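6-aminohexanoate-cyclic-dimer hydrolase (Arthrobacter sp., PDB 3A2P) hydrolyses the cyclic dimer of 6-aminohexanoate, a by-product of nylon-6 manufacture, opening one amide bond to give the linear dimer. Local coordinates at residues A[260-265]-A[293-298]. Residues are numbered along the deposited sequence; the frame is centred on the assembly and turned at random.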
loop_
_atom_site.group_PDB
_atom_site.type_symbol
_atom_site.label_atom_id
_atom_site.label_comp_id
_atom_site.label_asym_id
_atom_site.label_seq_id
_atom_site.Cartn_x
_atom_site.Cartn_y
_atom_site.Cartn_z
ATOM N N VAL A 260 -6.003 -18.068 16.371
ATOM C CA VAL A 260 -6.313 -16.722 15.901
ATOM C C VAL A 260 -6.728 -15.786 17.024
ATOM O O VAL A 260 -7.573 -16.129 17.854
ATOM C CB VAL A 260 -7.459 -16.760 14.858
ATOM C CG1 VAL A 260 -7.807 -15.340 14.398
ATOM C CG2 VAL A 260 -7.059 -17.632 13.676
ATOM N N GLY A 261 -6.128 -14.600 17.038
ATOM C CA GLY A 261 -6.460 -13.602 18.038
ATOM C C GLY A 261 -7.209 -12.465 17.361
ATOM O O GLY A 261 -6.833 -12.037 16.267
ATOM N N VAL A 262 -8.263 -11.976 18.005
ATOM C CA VAL A 262 -9.070 -10.892 17.452
ATOM C C VAL A 262 -8.970 -9.638 18.304
ATOM O O VAL A 262 -9.078 -9.699 19.528
ATOM C CB VAL A 262 -10.567 -11.280 17.380
ATOM C CG1 VAL A 262 -11.342 -10.222 16.607
ATOM C CG2 VAL A 262 -10.721 -12.645 16.742
ATOM N N LEU A 263 -8.761 -8.499 17.653
ATOM C CA LEU A 263 -8.668 -7.228 18.360
ATOM C C LEU A 263 -9.797 -6.329 17.875
ATOM O O LEU A 263 -9.839 -5.964 16.696
ATOM C CB LEU A 263 -7.320 -6.555 18.085
ATOM C CG LEU A 263 -7.138 -5.141 18.656
ATOM C CD1 LEU A 263 -7.256 -5.166 20.185
ATOM C CD2 LEU A 263 -5.773 -4.598 18.232
ATOM N N THR A 264 -10.712 -5.973 18.774
ATOM C CA THR A 264 -11.830 -5.119 18.394
ATOM C C THR A 264 -12.005 -3.868 19.251
ATOM O O THR A 264 -13.121 -3.396 19.467
ATOM C CB THR A 264 -13.151 -5.909 18.370
ATOM O OG1 THR A 264 -13.315 -6.611 19.605
ATOM C CG2 THR A 264 -13.144 -6.903 17.211
ATOM N N HIS A 265 -10.890 -3.342 19.743
ATOM C CA HIS A 265 -10.879 -2.108 20.522
ATOM C C HIS A 265 -9.479 -1.522 20.343
ATOM O O HIS A 265 -8.586 -2.201 19.831
ATOM C CB HIS A 265 -11.173 -2.370 22.011
ATOM C CG HIS A 265 -10.024 -2.952 22.778
ATOM N ND1 HIS A 265 -9.647 -4.273 22.676
ATOM C CD2 HIS A 265 -9.185 -2.392 23.683
ATOM C CE1 HIS A 265 -8.628 -4.503 23.486
ATOM N NE2 HIS A 265 -8.329 -3.378 24.109
ATOM N N HIS A 293 -11.241 -22.578 12.842
ATOM C CA HIS A 293 -10.057 -22.016 13.477
ATOM C C HIS A 293 -10.318 -21.775 14.958
ATOM O O HIS A 293 -11.464 -21.634 15.383
ATOM C CB HIS A 293 -9.654 -20.704 12.793
ATOM C CG HIS A 293 -9.145 -20.886 11.396
ATOM N ND1 HIS A 293 -7.928 -21.470 11.120
ATOM C CD2 HIS A 293 -9.698 -20.583 10.198
ATOM C CE1 HIS A 293 -7.751 -21.520 9.812
ATOM N NE2 HIS A 293 -8.812 -20.989 9.229
ATOM N N ASP A 294 -9.249 -21.745 15.745
ATOM C CA ASP A 294 -9.362 -21.510 17.177
ATOM C C ASP A 294 -9.295 -19.999 17.383
ATOM O O ASP A 294 -8.217 -19.434 17.579
ATOM C CB ASP A 294 -8.213 -22.205 17.905
ATOM C CG ASP A 294 -8.295 -22.046 19.407
ATOM O OD1 ASP A 294 -9.291 -21.481 19.899
ATOM O OD2 ASP A 294 -7.357 -22.494 20.098
ATOM N N VAL A 295 -10.460 -19.359 17.336
ATOM C CA VAL A 295 -10.560 -17.908 17.462
ATOM C C VAL A 295 -10.807 -17.423 18.888
ATOM O O VAL A 295 -11.703 -17.910 19.577
ATOM C CB VAL A 295 -11.673 -17.385 16.529
ATOM C CG1 VAL A 295 -11.750 -15.858 16.587
ATOM C CG2 VAL A 295 -11.401 -17.856 15.113
ATOM N N ASN A 296 -10.010 -16.448 19.317
ATOM C CA ASN A 296 -10.109 -15.901 20.667
ATOM C C ASN A 296 -9.850 -14.400 20.684
ATOM O O ASN A 296 -9.201 -13.869 19.786
ATOM C CB ASN A 296 -9.066 -16.567 21.566
ATOM C CG ASN A 296 -9.159 -18.078 21.548
ATOM O OD1 ASN A 296 -9.978 -18.666 22.252
ATOM N ND2 ASN A 296 -8.327 -18.713 20.727
ATOM N N ASP A 297 -10.347 -13.718 21.712
ATOM C CA ASP A 297 -10.097 -12.289 21.842
ATOM C C ASP A 297 -8.720 -12.169 22.478
ATOM O O ASP A 297 -8.552 -12.398 23.676
ATOM C CB ASP A 297 -11.140 -11.614 22.735
ATOM C CG ASP A 297 -12.495 -11.490 22.065
ATOM O OD1 ASP A 297 -12.573 -11.657 20.831
ATOM O OD2 ASP A 297 -13.483 -11.214 22.775
ATOM N N ALA A 298 -7.728 -11.829 21.667
ATOM C CA ALA A 298 -6.369 -11.708 22.164
ATOM C C ALA A 298 -5.540 -10.887 21.193
ATOM O O ALA A 298 -5.871 -10.775 20.015
ATOM C CB ALA A 298 -5.755 -13.088 22.333
#
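With chi1 of -177° in Val-295 and -171° in Val-262, each valine sets CG1 opposite its own backbone N and leaves CG2 beside that N; the two side chains thereby meet through unlike branches, CG1 of Val-295 against CG2 of Val-262. The separation of Val-295 CG1 and Val-262 CG2, 3.4 Å, is tighter than ordinary van der Waals contact. The other branch of Val-295, CG2, lies 4.1 Å from CB of Val-260, so the one residue packs against two valines of the neighbouring strand. Val-260 in turn lays its CG2 against CB of His-293, whose ring nitrogens are taken up by Gln-469 and the backbone N of Leu-258.

Beneath these side chains the backbones run parallel. Val-260 bonds to the residues flanking Val-295: its N donates to Asp-294 O in a nearly straight bond (2.9 Å, 171°), and its O accepts from Asn-296 N. Asn-296 O then receives Val-262 N at 2.8 Å, whereas the last link, from Ala-298 N to Val-262 O, is weak. On the face away from the valines, Asn-296 ND2 reaches back to Asp-294 OD1 (3.0 Å), meeting the carboxylate from above its plane; OD2 of the same aspartate forms a salt bridge with Arg-259.

Helix 275-290 packs on Val-262 through Ala-285 and on Val-295 through Ala-285 and Ala-289, and its Arg-282 pairs with Asp-297. With the helix joining two adjacent parallel strands, 259-262 and the outermost 294-297, the arrangement is a beta-alpha-beta crossover at one edge of the mixed sheet of the amidase fold.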